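Local coordinates for protein AGR_L_2016p (Agrobacterium tumefaciens, PDB 2GVH) that probably hydrolyses the thioester bond of acyl-CoA, releasing coenzyme A and a carboxylic acid, with two hotdog units in each chain, at residues M111-I116 and Q121-R126; I90-A95 and A194-G199; A53-V58 and V107-V112; L31-F36 and T40-T45. All blocks are in the same frame, centred on the assembly; numbering follows the deposited sequence.

In the fold
All four contacts meet on one antiparallel sheet, whose strands run in the order 29-35, 89-100, 104-115, 121-133, 71-80, and their centres lie 10 to 15 Å apart. Contact 4 closes first along the chain, joining strand 29-35, outermost in this chain's sheet, to helix 40-46. Contact 3 then lays helix 49-67 on strand 104-115, and contact 1 closes the hairpin 104-115/121-133; the two share Met111 and Val112. Contact 2 spans almost a hundred residues, from strand 89-100 to helix 179-198. Contacts 1, 3 and 4 thus build the first hotdog unit, a sheet with its long helix, while contact 2 holds that unit to the second one of the same chain.

Contact 1 of 4, residues M111-I116 and Q121-R126; sequences MVAETI and QHTCTR
Thr123, with chi1 at 72°, places OG1 between its backbone N and its carbonyl carbon, a position from which it meets Met111 O and Ala113 N on the facing strand. There Thr123 OG1 makes two weak hydrogen bonds, giving its proton to Met111 O at 3.3 Å and accepting one from Ala113 N at 3.2 Å. At the hairpin end Thr115, chi1 54°, has its hydroxyl taken up by Ile117 O and Gln120 N, and its CG2 lies over one face of the His122 ring in a CH-pi contact, 3.9 Å from the ring centroid. The main-chain bonds are firmer: Met111 N reaches Thr125 O at 2.8 Å, and His122 N meets Ala113 O at 2.8 Å. On the face bearing Val112 and Glu114, opposite that of Ala113 and Thr123, Val112 CG2 rests 4.2 Å from Cys124 SG. Between the pairs Met111-Thr125 and Glu114-Gln121, one strand spends two residues and the other three, with His122 at a non-extended psi of -29°. The extra residue creates a beta bulge, with His122 and Thr123 set opposite Ala113. The whole is a bulged antiparallel beta hairpin within the curved sheet of a hotdog fold.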
# COMPACT_ATOMS: atom_id res chain seq x y z
N MSE B 111 -16.03 16.52 0.77
CA MSE B 111 -16.00 15.11 0.39
C MSE B 111 -17.38 14.64 -0.11
O MSE B 111 -18.35 14.44 0.66
CB MSE B 111 -15.54 14.25 1.57
CG MSE B 111 -15.78 12.75 1.35
SE MSE B 111 -15.27 11.64 2.91
CE MSE B 111 -15.86 9.95 2.31
N VAL B 112 -17.48 14.45 -1.41
CA VAL B 112 -18.74 14.06 -1.97
C VAL B 112 -18.72 12.65 -2.57
O VAL B 112 -17.93 12.32 -3.43
CB VAL B 112 -19.15 15.04 -3.05
CG1 VAL B 112 -20.43 14.54 -3.71
CG2 VAL B 112 -19.34 16.45 -2.43
N ALA B 113 -19.63 11.82 -2.13
CA ALA B 113 -19.71 10.49 -2.67
C ALA B 113 -20.92 10.40 -3.57
O ALA B 113 -22.01 10.81 -3.17
CB ALA B 113 -19.81 9.49 -1.54
N GLU B 114 -20.73 9.89 -4.79
CA GLU B 114 -21.83 9.66 -5.72
C GLU B 114 -21.88 8.18 -6.07
O GLU B 114 -20.84 7.61 -6.34
CB GLU B 114 -21.62 10.49 -6.98
CG GLU B 114 -21.96 11.93 -6.80
CD GLU B 114 -21.63 12.80 -8.02
OE1 GLU B 114 -21.71 12.33 -9.18
OE2 GLU B 114 -21.28 13.99 -7.79
N THR B 115 -23.07 7.57 -6.09
CA THR B 115 -23.14 6.16 -6.44
C THR B 115 -22.57 5.98 -7.83
O THR B 115 -22.69 6.87 -8.67
CB THR B 115 -24.58 5.56 -6.46
OG1 THR B 115 -25.42 6.35 -7.29
CG2 THR B 115 -25.16 5.48 -5.10
N ILE B 116 -21.94 4.83 -8.05
CA ILE B 116 -21.44 4.48 -9.35
C ILE B 116 -22.63 4.23 -10.24
O ILE B 116 -22.68 4.72 -11.36
CB ILE B 116 -20.52 3.23 -9.28
CG1 ILE B 116 -19.24 3.57 -8.54
CG2 ILE B 116 -20.22 2.69 -10.68
CD1 ILE B 116 -18.48 2.41 -8.07
N GLN B 121 -25.94 11.59 -5.14
CA GLN B 121 -25.08 12.08 -4.08
C GLN B 121 -25.52 11.53 -2.72
O GLN B 121 -26.65 11.75 -2.30
CB GLN B 121 -25.09 13.57 -4.03
CG GLN B 121 -25.17 14.28 -5.34
CD GLN B 121 -25.31 15.76 -5.07
OE1 GLN B 121 -26.43 16.27 -4.91
NE2 GLN B 121 -24.18 16.44 -4.91
N HIS B 122 -24.61 10.82 -2.05
CA HIS B 122 -24.93 10.17 -0.79
C HIS B 122 -24.29 10.84 0.40
O HIS B 122 -24.79 10.74 1.52
CB HIS B 122 -24.48 8.73 -0.81
CG HIS B 122 -25.53 7.80 -1.30
ND1 HIS B 122 -25.39 6.43 -1.24
CD2 HIS B 122 -26.73 8.04 -1.87
CE1 HIS B 122 -26.46 5.87 -1.77
NE2 HIS B 122 -27.29 6.83 -2.16
N THR B 123 -23.16 11.48 0.19
CA THR B 123 -22.55 12.23 1.28
C THR B 123 -22.12 13.57 0.79
O THR B 123 -21.99 13.79 -0.39
CB THR B 123 -21.25 11.62 1.93
OG1 THR B 123 -20.15 11.75 1.03
CG2 THR B 123 -21.42 10.15 2.42
N CYS B 124 -21.82 14.43 1.74
CA CYS B 124 -21.36 15.73 1.44
C CYS B 124 -20.69 16.38 2.63
O CYS B 124 -21.11 17.42 3.11
CB CYS B 124 -22.53 16.56 1.01
SG CYS B 124 -21.91 18.10 0.39
N THR B 125 -19.62 15.76 3.11
CA THR B 125 -18.93 16.17 4.30
C THR B 125 -17.98 17.36 4.06
O THR B 125 -17.26 17.43 3.06
CB THR B 125 -18.18 14.99 4.81
OG1 THR B 125 -19.12 13.93 5.08
CG2 THR B 125 -17.45 15.34 6.08
N ARG B 126 -17.99 18.31 4.97
CA ARG B 126 -17.15 19.48 4.83
C ARG B 126 -16.12 19.47 5.95
O ARG B 126 -16.44 19.16 7.08
CB ARG B 126 -18.02 20.73 4.90
CG ARG B 126 -17.30 22.01 5.08
CD ARG B 126 -18.28 23.09 5.39
NE ARG B 126 -17.71 24.40 5.10
CZ ARG B 126 -17.48 25.34 5.99
NH1 ARG B 126 -17.79 25.17 7.28
NH2 ARG B 126 -16.94 26.48 5.59

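Contact 2 of 4, residues I90-A95 and A194-G199; sequences IVEFTA and ASRYCG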
# COMPACT_ATOMS: atom_id res chain seq x y z
N ILE B 90 -18.06 6.73 -6.59
CA ILE B 90 -16.92 7.57 -6.91
C ILE B 90 -16.87 8.71 -5.91
O ILE B 90 -17.85 9.44 -5.77
CB ILE B 90 -16.96 8.18 -8.29
CG1 ILE B 90 -16.92 7.11 -9.35
CG2 ILE B 90 -15.75 9.04 -8.46
CD1 ILE B 90 -17.28 7.63 -10.74
N VAL B 91 -15.74 8.87 -5.24
CA VAL B 91 -15.64 9.83 -4.14
C VAL B 91 -14.70 10.95 -4.46
O VAL B 91 -13.53 10.72 -4.76
CB VAL B 91 -15.25 9.13 -2.81
CG1 VAL B 91 -15.42 10.03 -1.66
CG2 VAL B 91 -16.19 7.99 -2.61
N GLU B 92 -15.19 12.17 -4.43
CA GLU B 92 -14.39 13.30 -4.83
C GLU B 92 -14.04 14.19 -3.67
O GLU B 92 -14.91 14.62 -2.96
CB GLU B 92 -15.12 14.12 -5.88
CG GLU B 92 -14.21 15.11 -6.59
CD GLU B 92 -14.92 16.00 -7.60
OE1 GLU B 92 -16.11 15.82 -7.87
OE2 GLU B 92 -14.28 16.93 -8.14
N PHE B 93 -12.76 14.48 -3.51
CA PHE B 93 -12.31 15.38 -2.48
C PHE B 93 -11.84 16.69 -3.12
O PHE B 93 -10.91 16.70 -3.93
CB PHE B 93 -11.18 14.74 -1.69
CG PHE B 93 -11.56 13.41 -1.07
CD1 PHE B 93 -11.65 12.27 -1.84
CD2 PHE B 93 -11.82 13.32 0.28
CE1 PHE B 93 -12.00 11.05 -1.28
CE2 PHE B 93 -12.17 12.12 0.86
CZ PHE B 93 -12.26 10.96 0.07
N THR B 94 -12.46 17.78 -2.77
CA THR B 94 -12.11 19.10 -3.36
C THR B 94 -11.58 20.01 -2.27
O THR B 94 -12.11 19.99 -1.17
CB THR B 94 -13.32 19.85 -3.91
OG1 THR B 94 -14.31 19.80 -2.90
CG2 THR B 94 -13.90 19.21 -5.10
N ALA B 95 -10.53 20.77 -2.58
CA ALA B 95 -9.96 21.71 -1.64
C ALA B 95 -9.81 23.11 -2.26
O ALA B 95 -9.42 23.24 -3.43
CB ALA B 95 -8.65 21.22 -1.16
N ALA B 194 -15.76 7.82 -17.94
CA ALA B 194 -16.73 6.84 -18.50
C ALA B 194 -17.94 6.61 -17.62
O ALA B 194 -19.08 6.73 -18.06
CB ALA B 194 -16.06 5.45 -18.77
N SER B 195 -17.68 6.29 -16.36
CA SER B 195 -18.73 5.84 -15.45
C SER B 195 -19.67 6.96 -15.14
O SER B 195 -20.88 6.79 -15.12
CB SER B 195 -18.14 5.30 -14.16
OG SER B 195 -19.17 5.03 -13.25
N ARG B 196 -19.11 8.13 -14.90
CA ARG B 196 -19.91 9.36 -14.77
C ARG B 196 -20.81 9.57 -15.97
O ARG B 196 -21.97 9.87 -15.81
CB ARG B 196 -19.04 10.59 -14.51
CG ARG B 196 -18.59 10.68 -13.05
CD ARG B 196 -17.73 11.89 -12.80
NE ARG B 196 -17.41 12.10 -11.39
CZ ARG B 196 -16.60 13.07 -10.96
NH1 ARG B 196 -16.02 13.89 -11.83
NH2 ARG B 196 -16.36 13.23 -9.67
N TYR B 197 -20.28 9.34 -17.17
CA TYR B 197 -21.05 9.56 -18.39
C TYR B 197 -22.24 8.62 -18.49
O TYR B 197 -23.33 9.04 -18.78
CB TYR B 197 -20.17 9.37 -19.62
CG TYR B 197 -20.84 9.74 -20.90
CD1 TYR B 197 -20.83 11.06 -21.35
CD2 TYR B 197 -21.52 8.79 -21.66
CE1 TYR B 197 -21.47 11.42 -22.53
CE2 TYR B 197 -22.17 9.15 -22.85
CZ TYR B 197 -22.13 10.47 -23.27
OH TYR B 197 -22.76 10.85 -24.43
N CYS B 198 -22.04 7.33 -18.27
CA CYS B 198 -23.12 6.40 -18.51
C CYS B 198 -24.00 6.13 -17.27
O CYS B 198 -25.07 5.57 -17.39
CB CYS B 198 -22.56 5.12 -19.08
SG CYS B 198 -21.56 4.10 -17.93
N GLY B 199 -23.53 6.52 -16.08
CA GLY B 199 -24.26 6.25 -14.84
C GLY B 199 -24.17 4.82 -14.36
O GLY B 199 -24.88 4.42 -13.46
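The guanidinium of Arg196 and the carboxylate of Glu92 meet with their planes turned 50° apart, so they do not form the coplanar, side-by-side pair with two bonds. Glu92 OE1 approaches the guanidinium obliquely, as does Ile90 CG2, neither squarely over a face nor at an edge. A single nitrogen carries the salt bridge: Arg196 NH2 stands 3.2 Å from Glu92 OE1, and the hydrogen bond within it is weak, with an angle of 131° at the proton. The other carboxylate oxygen, OE2, is engaged by Arg30 NE, and Glu92 is therefore shared between two arginines, which would be expected to favour its charged form.

The strand and helix axes come no closer than 11.4 Å. Arg196 spans much of this distance with its chain extended from CG to NE, and the side chains of Glu92 and Arg196 cross at about a right angle. Nearer the helix, Ile90 CD1 packs 4.0 Å from Arg196 CG and 4.1 Å from Ser195 OG, the hydroxyl itself being bonded to Lys200 O. Ile32 of the adjoining strand touches Ile90, Glu92 and Arg196, adding apolar packing beside the ion pair. The helix stops directly afterwards at Gly199, which has a positive phi. Here the last turn of the second unit's long helix meets the sheet of the first, on the face turned away from that sheet's own helix 49-67: an interface between tandem hotdog units in one chain.

Contact 3 of 4, residues A53-V58 and V107-V112; sequences ALMDRV and VEVEMV
Met55 and Val109 lie where helix 49-67 passes nearest to strand 104-115, their CA atoms 6.3 Å apart. The short axes approach to 8.7 Å, with 136° between their N-to-C directions, so the helix is laid slantwise over the strand. Val109 CG1 meets Met55 CB at 3.8 Å and Val58 CG1, one helical turn on, at 4.1 Å. Met55, built as selenomethionine, is straight as far as SE and then bends, with chi3 at 79°. The turn carries Met55 CE onto the strand, 3.7 Å from Val109 O, while Met55 SE lies 4.3 Å from Met111 CB. Met111, also selenomethionine, stays extended; its end leads away from the helix segment, and the side chain touches Phe47 and Phe81. Phe93 and Phe129, on the strands flanking 104-115, also touch Met55. Asp56 points away from the strand, bonding to Thr73 OG1 and weakly to Gly180 N of the second subunit. No hydrogen bond crosses between helix and strand, and all four touching residues are buried. The chemistry thus implies a joint set by the shapes of branched and flexible apolar groups, part of the hydrophobic core between hotdog helix and sheet, while Asp56 pairs with strand 71-80 and the second subunit.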
# COMPACT_ATOMS: atom_id res chain seq x y z
N ALA B 53 -7.97 10.96 6.10
CA ALA B 53 -6.64 11.09 5.50
C ALA B 53 -6.65 11.75 4.10
O ALA B 53 -5.82 12.60 3.80
CB ALA B 53 -5.95 9.71 5.46
N LEU B 54 -7.62 11.38 3.27
CA LEU B 54 -7.70 11.88 1.91
C LEU B 54 -8.12 13.31 1.91
O LEU B 54 -7.61 14.10 1.11
CB LEU B 54 -8.66 11.07 1.04
CG LEU B 54 -8.20 9.69 0.60
CD1 LEU B 54 -9.00 9.13 -0.56
CD2 LEU B 54 -6.80 9.75 0.19
N MSE B 55 -9.02 13.67 2.81
CA MSE B 55 -9.35 15.07 2.98
C MSE B 55 -8.10 15.89 3.33
O MSE B 55 -7.89 16.97 2.80
CB MSE B 55 -10.42 15.25 4.03
CG MSE B 55 -11.75 14.62 3.68
SE MSE B 55 -13.12 14.81 5.10
CE MSE B 55 -13.62 16.61 4.72
N ASP B 56 -7.26 15.36 4.21
CA ASP B 56 -6.07 16.10 4.54
C ASP B 56 -5.12 16.10 3.36
O ASP B 56 -4.52 17.14 3.06
CB ASP B 56 -5.46 15.58 5.84
CG ASP B 56 -4.04 16.05 6.06
OD1 ASP B 56 -3.86 17.12 6.67
OD2 ASP B 56 -3.11 15.30 5.66
N ARG B 57 -4.97 14.95 2.68
CA ARG B 57 -4.03 14.93 1.52
C ARG B 57 -4.35 16.03 0.48
O ARG B 57 -3.47 16.78 0.05
CB ARG B 57 -3.95 13.57 0.86
CG ARG B 57 -2.63 13.30 0.10
CD ARG B 57 -2.70 12.03 -0.77
NE ARG B 57 -2.96 10.89 0.07
CZ ARG B 57 -3.62 9.80 -0.30
NH1 ARG B 57 -4.10 9.65 -1.52
NH2 ARG B 57 -3.79 8.83 0.59
N VAL B 58 -5.62 16.19 0.12
CA VAL B 58 -5.93 17.15 -0.92
C VAL B 58 -5.82 18.58 -0.38
O VAL B 58 -5.57 19.53 -1.13
CB VAL B 58 -7.29 16.86 -1.56
CG1 VAL B 58 -8.39 16.71 -0.49
CG2 VAL B 58 -7.63 17.89 -2.61
N VAL B 107 -7.83 25.92 4.65
CA VAL B 107 -8.28 25.20 3.47
C VAL B 107 -9.60 24.50 3.72
O VAL B 107 -9.78 23.82 4.72
CB VAL B 107 -7.23 24.20 2.98
CG1 VAL B 107 -7.67 23.59 1.68
CG2 VAL B 107 -5.89 24.90 2.76
N GLU B 108 -10.53 24.68 2.80
CA GLU B 108 -11.86 24.10 2.91
C GLU B 108 -11.95 22.88 2.03
O GLU B 108 -11.63 22.94 0.85
CB GLU B 108 -12.88 25.12 2.47
CG GLU B 108 -14.33 24.71 2.61
CD GLU B 108 -15.26 25.88 2.31
OE1 GLU B 108 -15.49 26.17 1.11
OE2 GLU B 108 -15.73 26.52 3.28
N VAL B 109 -12.40 21.78 2.61
CA VAL B 109 -12.41 20.52 1.89
C VAL B 109 -13.80 19.90 1.90
O VAL B 109 -14.41 19.75 2.96
CB VAL B 109 -11.41 19.53 2.50
CG1 VAL B 109 -11.48 18.15 1.82
CG2 VAL B 109 -10.04 20.10 2.39
N GLU B 110 -14.27 19.52 0.72
CA GLU B 110 -15.55 18.86 0.61
C GLU B 110 -15.34 17.45 0.13
O GLU B 110 -14.55 17.22 -0.77
CB GLU B 110 -16.46 19.59 -0.39
CG GLU B 110 -17.42 20.59 0.23
N MSE B 111 -16.03 16.52 0.77
CA MSE B 111 -16.00 15.11 0.39
C MSE B 111 -17.38 14.64 -0.11
O MSE B 111 -18.35 14.44 0.66
CB MSE B 111 -15.54 14.25 1.57
CG MSE B 111 -15.78 12.75 1.35
SE MSE B 111 -15.27 11.64 2.91
CE MSE B 111 -15.86 9.95 2.31
N VAL B 112 -17.48 14.45 -1.41
CA VAL B 112 -18.74 14.06 -1.97
C VAL B 112 -18.72 12.65 -2.57
O VAL B 112 -17.93 12.32 -3.43
CB VAL B 112 -19.15 15.04 -3.05
CG1 VAL B 112 -20.43 14.54 -3.71
CG2 VAL B 112 -19.34 16.45 -2.43

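Contact 4 of 4, residues L31-F36 and T40-T45; sequences LIDIVF and TNHHGT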
# COMPACT_ATOMS: atom_id res chain seq x y z
N LEU B 31 -9.27 15.41 -5.84
CA LEU B 31 -8.65 14.08 -5.70
C LEU B 31 -9.78 13.06 -5.64
O LEU B 31 -10.71 13.22 -4.86
CB LEU B 31 -7.88 14.01 -4.39
CG LEU B 31 -7.00 12.82 -4.04
CD1 LEU B 31 -5.84 13.32 -3.19
CD2 LEU B 31 -7.75 11.68 -3.32
N ILE B 32 -9.70 12.00 -6.42
CA ILE B 32 -10.83 11.14 -6.61
C ILE B 32 -10.45 9.71 -6.30
O ILE B 32 -9.44 9.22 -6.79
CB ILE B 32 -11.42 11.26 -8.03
CG1 ILE B 32 -12.17 12.57 -8.14
CG2 ILE B 32 -12.43 10.20 -8.22
CD1 ILE B 32 -12.66 12.97 -9.50
N ASP B 33 -11.24 9.06 -5.46
CA ASP B 33 -11.05 7.65 -5.17
C ASP B 33 -12.31 6.84 -5.45
O ASP B 33 -13.40 7.29 -5.22
CB ASP B 33 -10.64 7.47 -3.72
CG ASP B 33 -10.04 6.09 -3.45
OD1 ASP B 33 -9.70 5.34 -4.43
OD2 ASP B 33 -9.90 5.73 -2.25
N ILE B 34 -12.15 5.64 -5.95
CA ILE B 34 -13.29 4.76 -6.20
C ILE B 34 -13.46 3.74 -5.12
O ILE B 34 -12.51 3.08 -4.78
CB ILE B 34 -13.10 4.00 -7.48
CG1 ILE B 34 -12.96 4.96 -8.62
CG2 ILE B 34 -14.30 3.07 -7.73
CD1 ILE B 34 -11.92 4.49 -9.55
N VAL B 35 -14.67 3.58 -4.60
CA VAL B 35 -14.99 2.43 -3.73
C VAL B 35 -15.91 1.51 -4.53
O VAL B 35 -17.03 1.89 -4.85
CB VAL B 35 -15.74 2.88 -2.44
CG1 VAL B 35 -16.14 1.70 -1.60
CG2 VAL B 35 -14.90 3.81 -1.64
N PHE B 36 -15.44 0.31 -4.85
CA PHE B 36 -16.25 -0.65 -5.63
C PHE B 36 -17.37 -1.35 -4.86
O PHE B 36 -17.24 -1.57 -3.66
CB PHE B 36 -15.34 -1.74 -6.22
CG PHE B 36 -14.53 -1.28 -7.38
CD1 PHE B 36 -13.28 -0.70 -7.18
CD2 PHE B 36 -15.00 -1.41 -8.67
CE1 PHE B 36 -12.52 -0.24 -8.28
CE2 PHE B 36 -14.25 -0.95 -9.76
CZ PHE B 36 -13.01 -0.37 -9.56
N THR B 40 -16.11 -4.12 1.30
CA THR B 40 -16.45 -3.69 2.67
C THR B 40 -15.26 -3.07 3.42
O THR B 40 -15.46 -2.25 4.32
CB THR B 40 -17.05 -4.84 3.53
OG1 THR B 40 -16.15 -5.96 3.56
CG2 THR B 40 -18.43 -5.28 3.00
N ASN B 41 -14.04 -3.46 3.06
CA ASN B 41 -12.83 -2.93 3.71
C ASN B 41 -12.57 -1.46 3.33
O ASN B 41 -12.39 -0.59 4.20
CB ASN B 41 -11.60 -3.80 3.38
CG ASN B 41 -10.33 -3.32 4.08
OD1 ASN B 41 -10.33 -3.06 5.30
ND2 ASN B 41 -9.24 -3.20 3.32
N HIS B 42 -12.55 -1.20 2.03
CA HIS B 42 -12.41 0.15 1.55
C HIS B 42 -13.59 1.04 2.02
O HIS B 42 -13.40 2.18 2.49
CB HIS B 42 -12.27 0.17 0.03
CG HIS B 42 -11.63 1.41 -0.50
ND1 HIS B 42 -11.78 1.82 -1.81
CD2 HIS B 42 -10.86 2.35 0.10
CE1 HIS B 42 -11.11 2.94 -2.00
NE2 HIS B 42 -10.54 3.28 -0.85
N HIS B 43 -14.79 0.49 1.91
CA HIS B 43 -15.97 1.22 2.35
C HIS B 43 -15.78 1.63 3.81
O HIS B 43 -15.83 2.81 4.14
CB HIS B 43 -17.23 0.37 2.18
CG HIS B 43 -18.50 1.16 2.29
ND1 HIS B 43 -19.03 1.55 3.50
CD2 HIS B 43 -19.33 1.64 1.34
CE1 HIS B 43 -20.14 2.23 3.29
NE2 HIS B 43 -20.35 2.30 1.99
N GLY B 44 -15.48 0.63 4.64
CA GLY B 44 -15.38 0.81 6.09
C GLY B 44 -14.25 1.72 6.53
O GLY B 44 -14.31 2.27 7.63
N THR B 45 -13.23 1.88 5.68
CA THR B 45 -12.10 2.73 6.00
C THR B 45 -12.23 4.10 5.37
O THR B 45 -11.85 5.10 5.98
CB THR B 45 -10.75 2.13 5.54
OG1 THR B 45 -10.81 1.77 4.15
CG2 THR B 45 -10.38 0.93 6.39
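His42 reaches from helix 40-46 to Asp33, Ile34 and Val35 on the neighbouring strand. From its CB, a chi1 of -159° sets CG opposite the backbone N and swings the imidazole toward the strand. His42 ND1 comes first, 3.7 Å from Val35 CG2; that methyl lies over one face of the ring in a CH-pi contact. His42 CE1 has two oxygens near it at the ring's edge, Ile34 O and Asp33 OD2, each 3.1 Å away. At the far end His42 NE2 gives a weak hydrogen bond to Asp33 OD2 at 2.9 Å, bent to 120° at the proton, with carboxylate and ring planes 58° apart. Asp33 OD1 turns back in a weak bond with its neighbour Ile34 N and forms a long, weak ion pair with Lys188. The other methyl of Val35, CG1, rests 4.2 Å from His43 CB. Asn41 of the third subunit packs on His42, and Thr40 OG1 bonds Pro37 O of the second. In this hotdog unit the short helix 40-46 thus packs on the first strand of the sheet, just ahead of the long helix 49-67. Behind the contact, strand 29-35 is bonded to strand 89-100; helix 49-67 meets it at Leu54, while helix 179-198 touches Ile32 and Ile34.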